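Local structure of single-stranded DNA-binding protein (Enterobacter phage Enc34, 5ODJ) at residues S26-S31 against I51-P56; M55-H60 against G107-S112; S116-V121 against E130-I135; S147-W152 against I162-L167. The protein probably binds single-stranded DNA through an OB fold, in keeping with a role in phage DNA replication. All coordinates share one frame; numbering follows the deposited sequence.

Contact 1. Residues S26-S31 against I51-P56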
loop_
_atom_site.group_PDB
_atom_site.type_symbol
_atom_site.label_atom_id
_atom_site.label_comp_id
_atom_site.label_asym_id
_atom_site.label_seq_id
_atom_site.Cartn_x
_atom_site.Cartn_y
_atom_site.Cartn_z
ATOM N N SER A 26 -6.335 -0.284 -7.940
ATOM C CA SER A 26 -6.125 0.617 -9.089
ATOM C C SER A 26 -6.491 2.068 -8.788
ATOM O O SER A 26 -7.447 2.341 -8.069
ATOM C CB SER A 26 -6.919 0.125 -10.277
ATOM O OG SER A 26 -6.470 -1.161 -10.701
ATOM N N ASN A 27 -5.760 2.981 -9.424
ATOM C CA ASN A 27 -6.128 4.386 -9.494
ATOM C C ASN A 27 -6.272 5.024 -8.118
ATOM O O ASN A 27 -7.318 5.557 -7.752
ATOM C CB ASN A 27 -7.389 4.534 -10.344
ATOM C CG ASN A 27 -7.203 3.963 -11.720
ATOM O OD1 ASN A 27 -6.214 4.250 -12.365
ATOM N ND2 ASN A 27 -8.128 3.147 -12.159
ATOM N N VAL A 28 -5.163 5.017 -7.395
ATOM C CA VAL A 28 -5.055 5.552 -6.048
ATOM C C VAL A 28 -3.940 6.578 -6.025
ATOM O O VAL A 28 -3.030 6.529 -6.858
ATOM C CB VAL A 28 -4.849 4.435 -5.035
ATOM C CG1 VAL A 28 -6.099 3.541 -4.983
ATOM C CG2 VAL A 28 -3.629 3.595 -5.354
ATOM N N ARG A 29 -4.010 7.523 -5.101
ATOM C CA ARG A 29 -2.993 8.583 -5.055
ATOM C C ARG A 29 -1.864 8.137 -4.118
ATOM O O ARG A 29 -2.064 7.616 -3.042
ATOM C CB ARG A 29 -3.633 9.900 -4.599
ATOM C CG ARG A 29 -2.808 11.132 -4.936
ATOM C CD ARG A 29 -3.606 12.424 -4.810
ATOM N NE ARG A 29 -2.815 13.556 -5.297
ATOM C CZ ARG A 29 -3.115 14.830 -5.128
ATOM N NH1 ARG A 29 -4.217 15.173 -4.464
ATOM N NH2 ARG A 29 -2.281 15.771 -5.572
ATOM N N CYS A 30 -0.636 8.367 -4.527
ATOM C CA CYS A 30 0.443 7.932 -3.657
ATOM C C CYS A 30 0.972 9.020 -2.745
ATOM O O CYS A 30 0.887 10.196 -3.057
ATOM C CB CYS A 30 1.514 7.241 -4.450
ATOM S SG CYS A 30 3.010 8.096 -4.701
ATOM N N SER A 31 1.451 8.580 -1.594
ATOM C CA SER A 31 2.097 9.412 -0.594
ATOM C C SER A 31 3.338 8.701 -0.054
ATOM O O SER A 31 3.388 7.469 -0.070
ATOM C CB SER A 31 1.098 9.681 0.525
ATOM O OG SER A 31 1.635 10.591 1.433
ATOM N N ILE A 51 5.197 2.306 0.289
ATOM C CA ILE A 51 4.396 3.343 -0.295
ATOM C C ILE A 51 3.148 3.461 0.541
ATOM O O ILE A 51 2.719 2.470 1.158
ATOM C CB ILE A 51 4.074 3.048 -1.779
ATOM C CG1 ILE A 51 3.647 4.312 -2.522
ATOM C CG2 ILE A 51 3.085 1.879 -1.943
ATOM C CD1 ILE A 51 3.641 4.120 -4.026
ATOM N N THR A 52 2.620 4.678 0.583
ATOM C CA THR A 52 1.273 4.880 1.115
ATOM C C THR A 52 0.321 5.162 -0.052
ATOM O O THR A 52 0.646 5.956 -0.942
ATOM C CB THR A 52 1.305 5.993 2.149
ATOM O OG1 THR A 52 2.136 5.574 3.253
ATOM C CG2 THR A 52 -0.110 6.318 2.675
ATOM N N LEU A 53 -0.821 4.461 -0.060
ATOM C CA LEU A 53 -1.845 4.586 -1.118
ATOM C C LEU A 53 -3.086 5.245 -0.533
ATOM O O LEU A 53 -3.551 4.823 0.532
ATOM C CB LEU A 53 -2.187 3.224 -1.706
ATOM C CG LEU A 53 -1.003 2.395 -2.206
ATOM C CD1 LEU A 53 -1.468 1.007 -2.648
ATOM C CD2 LEU A 53 -0.287 3.100 -3.340
ATOM N N LEU A 54 -3.568 6.293 -1.203
ATOM C CA LEU A 54 -4.767 7.036 -0.753
ATOM C C LEU A 54 -5.901 6.668 -1.688
ATOM O O LEU A 54 -5.865 7.012 -2.873
ATOM C CB LEU A 54 -4.518 8.537 -0.773
ATOM C CG LEU A 54 -3.276 8.980 0.019
ATOM C CD1 LEU A 54 -3.064 10.472 -0.122
ATOM C CD2 LEU A 54 -3.304 8.594 1.489
HETATM N N MSE A 55 -6.898 5.952 -1.134
HETATM C CA MSE A 55 -8.014 5.443 -1.938
HETATM C C MSE A 55 -9.217 6.311 -1.661
HETATM O O MSE A 55 -9.752 6.267 -0.545
HETATM C CB MSE A 55 -8.437 4.015 -1.608
HETATM C CG MSE A 55 -7.314 3.043 -1.564
HETATM SE SE MSE A 55 -7.975 1.182 -1.888
HETATM C CE MSE A 55 -9.490 1.198 -0.819
ATOM N N PRO A 56 -9.685 7.071 -2.671
ATOM C CA PRO A 56 -10.857 7.909 -2.430
ATOM C C PRO A 56 -12.097 7.077 -2.089
ATOM O O PRO A 56 -12.465 6.108 -2.797
ATOM C CB PRO A 56 -11.026 8.681 -3.739
ATOM C CG PRO A 56 -9.664 8.635 -4.402
ATOM C CD PRO A 56 -9.144 7.277 -4.033
#
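R29 and S31 pair with L54 and T52 in a buried antiparallel ladder, which joins strand 28-34 to strand 49-56 in the curled sheet of the protein. Four backbone hydrogen bonds hold it, two in each of these pairs; the shortest runs from L54 N to R29 O at 2.7 Å. Between them C30 and L53 form a non-hydrogen-bonded pair, and C30 CA sends a CA-H...O contact to T52 O at 3.4 Å. Next to the R29-L54 pair, V28 holds CG1 anti to its carbonyl carbon (chi1 -66°), which lays that methyl alongside M55 CG at 3.7 Å. Its other methyl, CG2, crosses L53 obliquely and meets CD2 at 3.9 Å. This is the curled sheet of an OB fold, and N27 and V28 both face V145 in a G1 beta bulge, at the corner where the chain changes sheet face. Further along, C30 CB meets the tip of I51, CD1, at 3.8 Å. On the face with R29, S31, T52 and L54, contact is made near the backbone: R29 CB and L54 CB are 4.2 Å apart, while the extended arginine chain leads away to put NE on G142 O.

Contact 2. Residues M55-H60 against G107-S112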
loop_
_atom_site.group_PDB
_atom_site.type_symbol
_atom_site.label_atom_id
_atom_site.label_comp_id
_atom_site.label_asym_id
_atom_site.label_seq_id
_atom_site.Cartn_x
_atom_site.Cartn_y
_atom_site.Cartn_z
HETATM N N MSE A 55 -6.898 5.952 -1.134
HETATM C CA MSE A 55 -8.014 5.443 -1.938
HETATM C C MSE A 55 -9.217 6.311 -1.661
HETATM O O MSE A 55 -9.752 6.267 -0.545
HETATM C CB MSE A 55 -8.437 4.015 -1.608
HETATM C CG MSE A 55 -7.314 3.043 -1.564
HETATM SE SE MSE A 55 -7.975 1.182 -1.888
HETATM C CE MSE A 55 -9.490 1.198 -0.819
ATOM N N PRO A 56 -9.685 7.071 -2.671
ATOM C CA PRO A 56 -10.857 7.909 -2.430
ATOM C C PRO A 56 -12.097 7.077 -2.089
ATOM O O PRO A 56 -12.465 6.108 -2.797
ATOM C CB PRO A 56 -11.026 8.681 -3.739
ATOM C CG PRO A 56 -9.664 8.635 -4.402
ATOM C CD PRO A 56 -9.144 7.277 -4.033
ATOM N N LYS A 57 -12.747 7.472 -1.005
ATOM C CA LYS A 57 -13.869 6.693 -0.506
ATOM C C LYS A 57 -15.043 6.631 -1.510
ATOM O O LYS A 57 -15.711 5.604 -1.602
ATOM C CB LYS A 57 -14.310 7.234 0.847
ATOM C CG LYS A 57 -13.313 6.964 1.962
ATOM C CD LYS A 57 -13.821 7.465 3.281
ATOM C CE LYS A 57 -12.937 7.116 4.471
ATOM N NZ LYS A 57 -13.535 7.640 5.720
ATOM N N ASP A 58 -15.235 7.687 -2.296
ATOM C CA ASP A 58 -16.335 7.733 -3.276
ATOM C C ASP A 58 -16.240 6.730 -4.395
ATOM O O ASP A 58 -17.267 6.290 -4.909
ATOM C CB ASP A 58 -16.459 9.098 -3.943
ATOM C CG ASP A 58 -16.912 10.157 -3.011
ATOM O OD1 ASP A 58 -17.388 9.818 -1.903
ATOM O OD2 ASP A 58 -16.791 11.343 -3.399
ATOM N N THR A 59 -15.014 6.397 -4.794
ATOM C CA THR A 59 -14.794 5.632 -6.008
ATOM C C THR A 59 -14.292 4.213 -5.765
ATOM O O THR A 59 -14.299 3.389 -6.691
ATOM C CB THR A 59 -13.831 6.409 -6.915
ATOM O OG1 THR A 59 -12.681 6.797 -6.157
ATOM C CG2 THR A 59 -14.521 7.677 -7.469
ATOM N N HIS A 60 -13.862 3.928 -4.526
ATOM C CA HIS A 60 -13.155 2.687 -4.216
ATOM C C HIS A 60 -13.840 1.833 -3.158
ATOM O O HIS A 60 -13.229 0.996 -2.536
ATOM C CB HIS A 60 -11.726 3.000 -3.807
ATOM C CG HIS A 60 -10.860 3.432 -4.933
ATOM N ND1 HIS A 60 -11.097 4.574 -5.661
ATOM C CD2 HIS A 60 -9.744 2.864 -5.457
ATOM C CE1 HIS A 60 -10.165 4.686 -6.594
ATOM N NE2 HIS A 60 -9.339 3.658 -6.492
ATOM N N GLY A 107 -11.429 12.050 3.385
ATOM C CA GLY A 107 -12.167 11.270 2.387
ATOM C C GLY A 107 -11.405 10.141 1.704
ATOM O O GLY A 107 -11.783 9.719 0.623
HETATM N N MSE A 108 -10.351 9.663 2.353
HETATM C CA MSE A 108 -9.489 8.612 1.795
HETATM C C MSE A 108 -9.346 7.470 2.751
HETATM O O MSE A 108 -9.280 7.670 3.960
HETATM C CB MSE A 108 -8.032 9.082 1.602
HETATM C CG MSE A 108 -7.864 10.304 0.753
HETATM SE SE MSE A 108 -8.203 9.842 -1.128
HETATM C CE MSE A 108 -7.041 11.142 -2.035
ATOM N N TRP A 109 -9.265 6.259 2.209
ATOM C CA TRP A 109 -8.703 5.124 2.931
ATOM C C TRP A 109 -7.203 5.185 2.726
ATOM O O TRP A 109 -6.774 5.547 1.649
ATOM C CB TRP A 109 -9.217 3.797 2.372
ATOM C CG TRP A 109 -10.699 3.653 2.439
ATOM C CD1 TRP A 109 -11.553 3.600 1.378
ATOM C CD2 TRP A 109 -11.498 3.591 3.609
ATOM N NE1 TRP A 109 -12.836 3.475 1.820
ATOM C CE2 TRP A 109 -12.836 3.469 3.186
ATOM C CE3 TRP A 109 -11.220 3.591 4.977
ATOM C CZ2 TRP A 109 -13.914 3.360 4.091
ATOM C CZ3 TRP A 109 -12.289 3.473 5.878
ATOM C CH2 TRP A 109 -13.614 3.359 5.424
ATOM N N VAL A 110 -6.443 4.859 3.756
ATOM C CA VAL A 110 -4.982 5.018 3.732
ATOM C C VAL A 110 -4.321 3.641 3.907
ATOM O O VAL A 110 -4.468 3.007 4.935
ATOM C CB VAL A 110 -4.492 5.952 4.847
ATOM C CG1 VAL A 110 -2.989 6.140 4.754
ATOM C CG2 VAL A 110 -5.193 7.293 4.768
ATOM N N ILE A 111 -3.654 3.182 2.851
ATOM C CA ILE A 111 -3.025 1.859 2.794
ATOM C C ILE A 111 -1.512 2.003 2.885
ATOM O O ILE A 111 -0.935 2.783 2.132
ATOM C CB ILE A 111 -3.423 1.120 1.510
ATOM C CG1 ILE A 111 -4.891 0.681 1.610
ATOM C CG2 ILE A 111 -2.542 -0.095 1.282
ATOM C CD1 ILE A 111 -5.479 0.255 0.312
ATOM N N SER A 112 -0.902 1.270 3.806
ATOM C CA SER A 112 0.577 1.214 3.902
ATOM C C SER A 112 1.020 -0.183 3.456
ATOM O O SER A 112 0.557 -1.174 3.997
ATOM C CB SER A 112 0.983 1.457 5.355
ATOM O OG SER A 112 0.583 2.760 5.728
#
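K57 turns CG anti to its carbonyl carbon (chi1 -70°) and stays extended from there, which runs its methylenes across one face of the W109 indole at about a right angle. The tryptophan, with its own CG anti to the carbonyl carbon (chi1 -59°), brings that face under the lysine. K57 CE sits almost exactly on the ring normal, 3.7 Å from the centroid of the six-membered ring of W109, a CH-pi contact. Nearer the backbone, K57 CG lies 3.5 Å from W109 NE1. The ammonium adds a cation-pi contact, K57 NZ being 4.4 Å from the same six-ring centroid, and is held in place by salt bridges to D94 and D96; these acids probably stabilise its charge over the ring. M55, a selenomethionine, touches two partners: its SE packs on I111 CD1 at 3.5 Å, and its CE reaches W109 CD1 at 3.9 Å. On the other face of the sheet P56 and M108 lie side by side, with P56 CG 3.8 Å from M108 SE. Two hydrogen bonds link M55 with W109, and a third, K57 N to G107 O at 2.9 Å, continues the pairing beyond P56 and M108. H60 then occupies the N-cap position of helix 61-76, its ND1 sharing a hydrogen bond with T59 OG1 and its NE2 bonded to S26 O. This is an antiparallel strand pair of the OB-fold sheet, 49-56 with 108-115, at the point where the chain leaves the sheet for a helix.

Contact 3. Residues S116-V121 against E130-I135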
loop_
_atom_site.group_PDB
_atom_site.type_symbol
_atom_site.label_atom_id
_atom_site.label_comp_id
_atom_site.label_asym_id
_atom_site.label_seq_id
_atom_site.Cartn_x
_atom_site.Cartn_y
_atom_site.Cartn_z
ATOM N N SER A 116 10.850 -5.881 1.889
ATOM C CA SER A 116 12.320 -5.768 1.907
ATOM C C SER A 116 12.905 -5.982 0.538
ATOM O O SER A 116 14.001 -5.532 0.298
ATOM C CB SER A 116 12.939 -6.740 2.897
ATOM O OG SER A 116 12.539 -8.045 2.592
ATOM N N THR A 117 12.160 -6.670 -0.338
ATOM C CA THR A 117 12.554 -6.887 -1.713
ATOM C C THR A 117 12.016 -5.747 -2.557
ATOM O O THR A 117 10.833 -5.378 -2.439
ATOM C CB THR A 117 11.992 -8.238 -2.233
ATOM O OG1 THR A 117 12.622 -9.308 -1.526
ATOM C CG2 THR A 117 12.249 -8.402 -3.705
ATOM N N ARG A 118 12.848 -5.164 -3.418
ATOM C CA ARG A 118 12.368 -4.059 -4.230
ATOM C C ARG A 118 11.158 -4.470 -5.089
ATOM O O ARG A 118 11.225 -5.429 -5.863
ATOM C CB ARG A 118 13.484 -3.428 -5.086
ATOM C CG ARG A 118 13.017 -2.715 -6.322
ATOM C CD ARG A 118 12.801 -1.206 -6.218
ATOM N NE ARG A 118 14.013 -0.349 -6.218
ATOM C CZ ARG A 118 15.006 -0.327 -7.119
ATOM N NH1 ARG A 118 15.059 -1.152 -8.173
ATOM N NH2 ARG A 118 16.001 0.543 -6.945
ATOM N N PRO A 119 10.054 -3.740 -4.954
ATOM C CA PRO A 119 8.902 -3.997 -5.846
ATOM C C PRO A 119 9.212 -3.626 -7.305
ATOM O O PRO A 119 10.082 -2.810 -7.594
ATOM C CB PRO A 119 7.803 -3.046 -5.314
ATOM C CG PRO A 119 8.545 -2.029 -4.541
ATOM C CD PRO A 119 9.836 -2.581 -4.066
ATOM N N ASP A 120 8.504 -4.237 -8.219
ATOM C CA ASP A 120 8.586 -3.818 -9.597
ATOM C C ASP A 120 7.941 -2.437 -9.697
ATOM O O ASP A 120 6.881 -2.186 -9.096
ATOM C CB ASP A 120 7.856 -4.796 -10.496
ATOM C CG ASP A 120 8.520 -6.162 -10.568
ATOM O OD1 ASP A 120 9.718 -6.323 -10.295
ATOM O OD2 ASP A 120 7.788 -7.103 -10.908
ATOM N N VAL A 121 8.550 -1.558 -10.490
ATOM C CA VAL A 121 8.064 -0.190 -10.651
ATOM C C VAL A 121 7.930 0.061 -12.126
ATOM O O VAL A 121 8.933 -0.026 -12.854
ATOM C CB VAL A 121 8.989 0.868 -10.009
ATOM C CG1 VAL A 121 8.434 2.252 -10.258
ATOM C CG2 VAL A 121 9.190 0.571 -8.544
ATOM N N GLU A 130 14.441 0.730 -13.541
ATOM C CA GLU A 130 15.527 0.089 -12.817
ATOM C C GLU A 130 16.396 1.040 -11.977
ATOM O O GLU A 130 17.041 0.609 -10.987
ATOM C CB GLU A 130 16.422 -0.608 -13.853
ATOM C CG GLU A 130 15.706 -1.617 -14.749
ATOM C CD GLU A 130 15.281 -2.909 -14.043
ATOM O OE1 GLU A 130 15.597 -3.140 -12.850
ATOM O OE2 GLU A 130 14.619 -3.725 -14.702
ATOM N N SER A 131 16.427 2.315 -12.355
ATOM C CA SER A 131 17.313 3.295 -11.730
ATOM C C SER A 131 16.627 4.018 -10.611
ATOM O O SER A 131 15.610 4.615 -10.835
ATOM C CB SER A 131 17.810 4.341 -12.758
ATOM O OG SER A 131 18.561 3.687 -13.753
ATOM N N PRO A 132 17.232 4.028 -9.427
ATOM C CA PRO A 132 16.605 4.722 -8.310
ATOM C C PRO A 132 16.257 6.193 -8.586
ATOM O O PRO A 132 15.155 6.645 -8.229
ATOM C CB PRO A 132 17.613 4.566 -7.181
ATOM C CG PRO A 132 18.382 3.332 -7.503
ATOM C CD PRO A 132 18.384 3.204 -8.996
ATOM N N ASN A 133 17.152 6.957 -9.227
ATOM C CA ASN A 133 16.833 8.360 -9.486
ATOM C C ASN A 133 15.585 8.512 -10.379
ATOM O O ASN A 133 14.741 9.402 -10.123
ATOM C CB ASN A 133 18.051 9.096 -10.041
ATOM C CG ASN A 133 19.128 9.337 -8.960
ATOM O OD1 ASN A 133 18.920 9.076 -7.762
ATOM N ND2 ASN A 133 20.277 9.841 -9.378
ATOM N N GLU A 134 15.454 7.667 -11.401
ATOM C CA GLU A 134 14.279 7.703 -12.282
ATOM C C GLU A 134 13.021 7.270 -11.533
ATOM O O GLU A 134 11.954 7.871 -11.694
ATOM C CB GLU A 134 14.444 6.846 -13.534
ATOM C CG GLU A 134 13.450 7.252 -14.629
ATOM C CD GLU A 134 13.555 6.472 -15.946
ATOM O OE1 GLU A 134 14.444 5.582 -16.124
ATOM O OE2 GLU A 134 12.720 6.797 -16.831
ATOM N N ILE A 135 13.165 6.274 -10.673
ATOM C CA ILE A 135 12.032 5.809 -9.841
ATOM C C ILE A 135 11.546 6.929 -8.945
ATOM O O ILE A 135 10.314 7.178 -8.844
ATOM C CB ILE A 135 12.422 4.572 -9.030
ATOM C CG1 ILE A 135 12.501 3.358 -9.971
ATOM C CG2 ILE A 135 11.412 4.272 -7.927
ATOM C CD1 ILE A 135 13.244 2.200 -9.355
#
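R118 and I135 approach from opposite directions, the arginine ending in a flat group and the isoleucine in a methyl that lies over one face of it. R118 sets out with CG anti to the backbone N (chi1 156°) and then bends twice, at chi2 (95°) and chi3, which carries the guanidinium across to the start of helix 132-138. I135 keeps CG1 anti to its carbonyl carbon, with an extended chi2 (164°) that sets CD1 against the guanidinium. The methyl stands over the centre of the guanidinium face, with I135 CD1 3.8 Å from R118 CZ. P132 comes from another quarter: its CG lies near the guanidinium plane, at the edge, 3.7 Å from R118 NH2. E130 adds little, its OE1 remaining 5.1 Å from R118 NH1; any attraction between these opposite charges is probably modest. The hydrogen bonds that fix the guanidinium come from elsewhere: NH2 is bonded to D36 O, and NE more weakly to L35 O. Separately from the arginine, V121 CG1 and I135 CG1 make a looser apolar contact at 4.2 Å. S131 is the N-cap residue, though without a side-chain capping bond, and its carbonyl O accepts I135 N at 3.0 Å in the first turn. I135 is a buried residue of the short helix 132-138, whose N-terminal turn rests beside the loop leading into strand 120-122; that strand pairs in parallel with strand 159-173, while R118 and P119 lie against Y49 of strand 49-56.

Contact 4. Residues S147-W152 against I162-L167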
loop_
_atom_site.group_PDB
_atom_site.type_symbol
_atom_site.label_atom_id
_atom_site.label_comp_id
_atom_site.label_asym_id
_atom_site.label_seq_id
_atom_site.Cartn_x
_atom_site.Cartn_y
_atom_site.Cartn_z
ATOM N N SER A 147 -1.322 -0.607 -7.831
ATOM C CA SER A 147 -0.362 -1.392 -7.041
ATOM C C SER A 147 -0.875 -2.779 -6.781
ATOM O O SER A 147 -2.109 -2.983 -6.672
ATOM C CB SER A 147 -0.071 -0.660 -5.731
ATOM O OG SER A 147 0.932 -1.301 -4.934
ATOM N N VAL A 148 0.036 -3.745 -6.697
ATOM C CA VAL A 148 -0.282 -5.102 -6.256
ATOM C C VAL A 148 0.292 -5.319 -4.877
ATOM O O VAL A 148 1.493 -5.124 -4.659
ATOM C CB VAL A 148 0.230 -6.171 -7.231
ATOM C CG1 VAL A 148 -0.152 -7.560 -6.729
ATOM C CG2 VAL A 148 -0.335 -5.918 -8.617
ATOM N N ILE A 149 -0.573 -5.733 -3.954
ATOM C CA ILE A 149 -0.231 -5.989 -2.577
ATOM C C ILE A 149 -0.684 -7.395 -2.186
ATOM O O ILE A 149 -1.464 -8.024 -2.919
ATOM C CB ILE A 149 -0.823 -4.907 -1.642
ATOM C CG1 ILE A 149 -2.351 -4.971 -1.641
ATOM C CG2 ILE A 149 -0.315 -3.534 -2.065
ATOM C CD1 ILE A 149 -3.028 -4.010 -0.667
ATOM N N ARG A 150 -0.258 -7.864 -1.012
ATOM C CA ARG A 150 -0.782 -9.119 -0.458
ATOM C C ARG A 150 -0.759 -9.055 1.052
ATOM O O ARG A 150 0.295 -8.795 1.649
ATOM C CB ARG A 150 0.020 -10.342 -0.936
ATOM C CG ARG A 150 -0.658 -11.690 -0.629
ATOM C CD ARG A 150 0.340 -12.797 -1.024
ATOM N NE ARG A 150 -0.166 -14.135 -1.146
ATOM C CZ ARG A 150 0.589 -15.161 -1.563
ATOM N NH1 ARG A 150 1.882 -14.980 -1.863
ATOM N NH2 ARG A 150 0.067 -16.381 -1.661
ATOM N N PRO A 151 -1.920 -9.298 1.696
ATOM C CA PRO A 151 -1.943 -9.286 3.151
ATOM C C PRO A 151 -1.172 -10.439 3.782
ATOM O O PRO A 151 -1.100 -11.533 3.200
ATOM C CB PRO A 151 -3.439 -9.465 3.475
ATOM C CG PRO A 151 -4.144 -9.035 2.243
ATOM C CD PRO A 151 -3.267 -9.544 1.142
ATOM N N TRP A 152 -0.636 -10.191 4.971
ATOM C CA TRP A 152 -0.054 -11.237 5.804
ATOM C C TRP A 152 -0.207 -10.879 7.282
ATOM O O TRP A 152 -0.355 -9.711 7.640
ATOM C CB TRP A 152 1.407 -11.496 5.441
ATOM C CG TRP A 152 2.368 -10.352 5.583
ATOM C CD1 TRP A 152 2.548 -9.334 4.723
ATOM C CD2 TRP A 152 3.291 -10.155 6.651
ATOM N NE1 TRP A 152 3.564 -8.517 5.168
ATOM C CE2 TRP A 152 4.043 -9.001 6.347
ATOM C CE3 TRP A 152 3.574 -10.860 7.835
ATOM C CZ2 TRP A 152 5.026 -8.491 7.206
ATOM C CZ3 TRP A 152 4.582 -10.383 8.672
ATOM C CH2 TRP A 152 5.287 -9.195 8.357
ATOM N N ILE A 162 -1.928 -6.999 10.883
ATOM C CA ILE A 162 -2.173 -7.459 9.523
ATOM C C ILE A 162 -1.493 -6.449 8.626
ATOM O O ILE A 162 -1.863 -5.292 8.584
ATOM C CB ILE A 162 -3.655 -7.618 9.133
ATOM C CG1 ILE A 162 -4.412 -8.531 10.131
ATOM C CG2 ILE A 162 -3.758 -8.192 7.717
ATOM C CD1 ILE A 162 -3.882 -9.929 10.246
ATOM N N ASN A 163 -0.470 -6.921 7.936
ATOM C CA ASN A 163 0.376 -6.084 7.070
ATOM C C ASN A 163 0.086 -6.361 5.597
ATOM O O ASN A 163 -0.588 -7.345 5.261
ATOM C CB ASN A 163 1.854 -6.419 7.341
ATOM C CG ASN A 163 2.269 -6.112 8.763
ATOM O OD1 ASN A 163 1.880 -5.064 9.330
ATOM N ND2 ASN A 163 3.051 -7.011 9.359
ATOM N N ALA A 164 0.616 -5.518 4.719
ATOM C CA ALA A 164 0.525 -5.766 3.281
ATOM C C ALA A 164 1.912 -5.732 2.672
ATOM O O ALA A 164 2.643 -4.741 2.804
ATOM C CB ALA A 164 -0.375 -4.728 2.617
ATOM N N ASN A 165 2.271 -6.828 2.018
ATOM C CA ASN A 165 3.457 -6.818 1.178
ATOM C C ASN A 165 3.182 -5.996 -0.067
ATOM O O ASN A 165 2.097 -6.011 -0.618
ATOM C CB ASN A 165 3.851 -8.233 0.761
ATOM C CG ASN A 165 4.579 -8.972 1.846
ATOM O OD1 ASN A 165 5.296 -8.382 2.658
ATOM N ND2 ASN A 165 4.381 -10.277 1.887
ATOM N N LEU A 166 4.219 -5.279 -0.515
ATOM C CA LEU A 166 4.188 -4.459 -1.684
ATOM C C LEU A 166 4.932 -5.158 -2.810
ATOM O O LEU A 166 6.184 -5.316 -2.733
ATOM C CB LEU A 166 4.858 -3.113 -1.389
ATOM C CG LEU A 166 4.952 -2.128 -2.536
ATOM C CD1 LEU A 166 3.583 -1.800 -3.105
ATOM C CD2 LEU A 166 5.686 -0.872 -2.065
ATOM N N LEU A 167 4.217 -5.537 -3.869
ATOM C CA LEU A 167 4.850 -6.308 -4.956
ATOM C C LEU A 167 5.184 -5.480 -6.167
ATOM O O LEU A 167 6.215 -5.734 -6.796
ATOM C CB LEU A 167 3.989 -7.520 -5.370
ATOM C CG LEU A 167 3.846 -8.658 -4.341
ATOM C CD1 LEU A 167 5.143 -9.033 -3.630
ATOM C CD2 LEU A 167 2.761 -8.349 -3.331
#
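W152 and N163 make the close-packed end of this contact. With chi1 of 61°, the W152 CG stands between the backbone N and the carbonyl carbon, which folds the indole back over strand 159-173. The amide of N163 comes beneath one ring face, its plane turned 63° from the ring, and N163 ND2 lies 3.3 Å from W152 CZ2, toward the rim. ND2 is also hydrogen-bonded to Q154 OE1, which fixes the amide, and N163 CB adds a CH-pi contact over the five-membered ring. N165 crosses W152 at about a right angle, its amide plane only 26° from that of the indole, and places OD1 3.1 Å from W152 NE1. Toward the other end of the same partly exposed face the fit slackens: R150 CB reaches L167 CD2 at 4.1 Å, V148 CG1 and L167 CB are 4.4 Å apart, and the extended R150 chain runs outward to a weak bond with S20 O. The opposite, largely buried face carries I149, P151, A164 and L166; I149 CD1 meets A164 CB at 4.3 Å, and A113 packs against I149, A164 and L166. Five backbone hydrogen bonds bind the strands, and I149 CA closes to 3.0 Å from N165 O in a CA-H...O contact. Strands 144-156 and 159-173 make up a long, twisted antiparallel beta hairpin, part of the curled OB-fold sheet.

Contacts 1, 2 and 4 are antiparallel strand pairs in one curled sheet. Contacts 1 and 2 share strand 49-56 and residues M55 and P56, being successive pairings on its two edges, with L53 N probably bonded to I111 O where they meet. Contact 1 is the most buried and relies on backbone bonds and aliphatic packing; contacts 2, 3 and 4 are partly buried. Contacts 2 and 4 add a tryptophan each, covered by a lysine in one and an asparagine in the other. Contact 3, farthest from the chain's centre, is side-chain packing of a loop and the start of strand 120-122 against the first turn of a helix. It adjoins contact 4 through a probable bond from D120 N to L167 O.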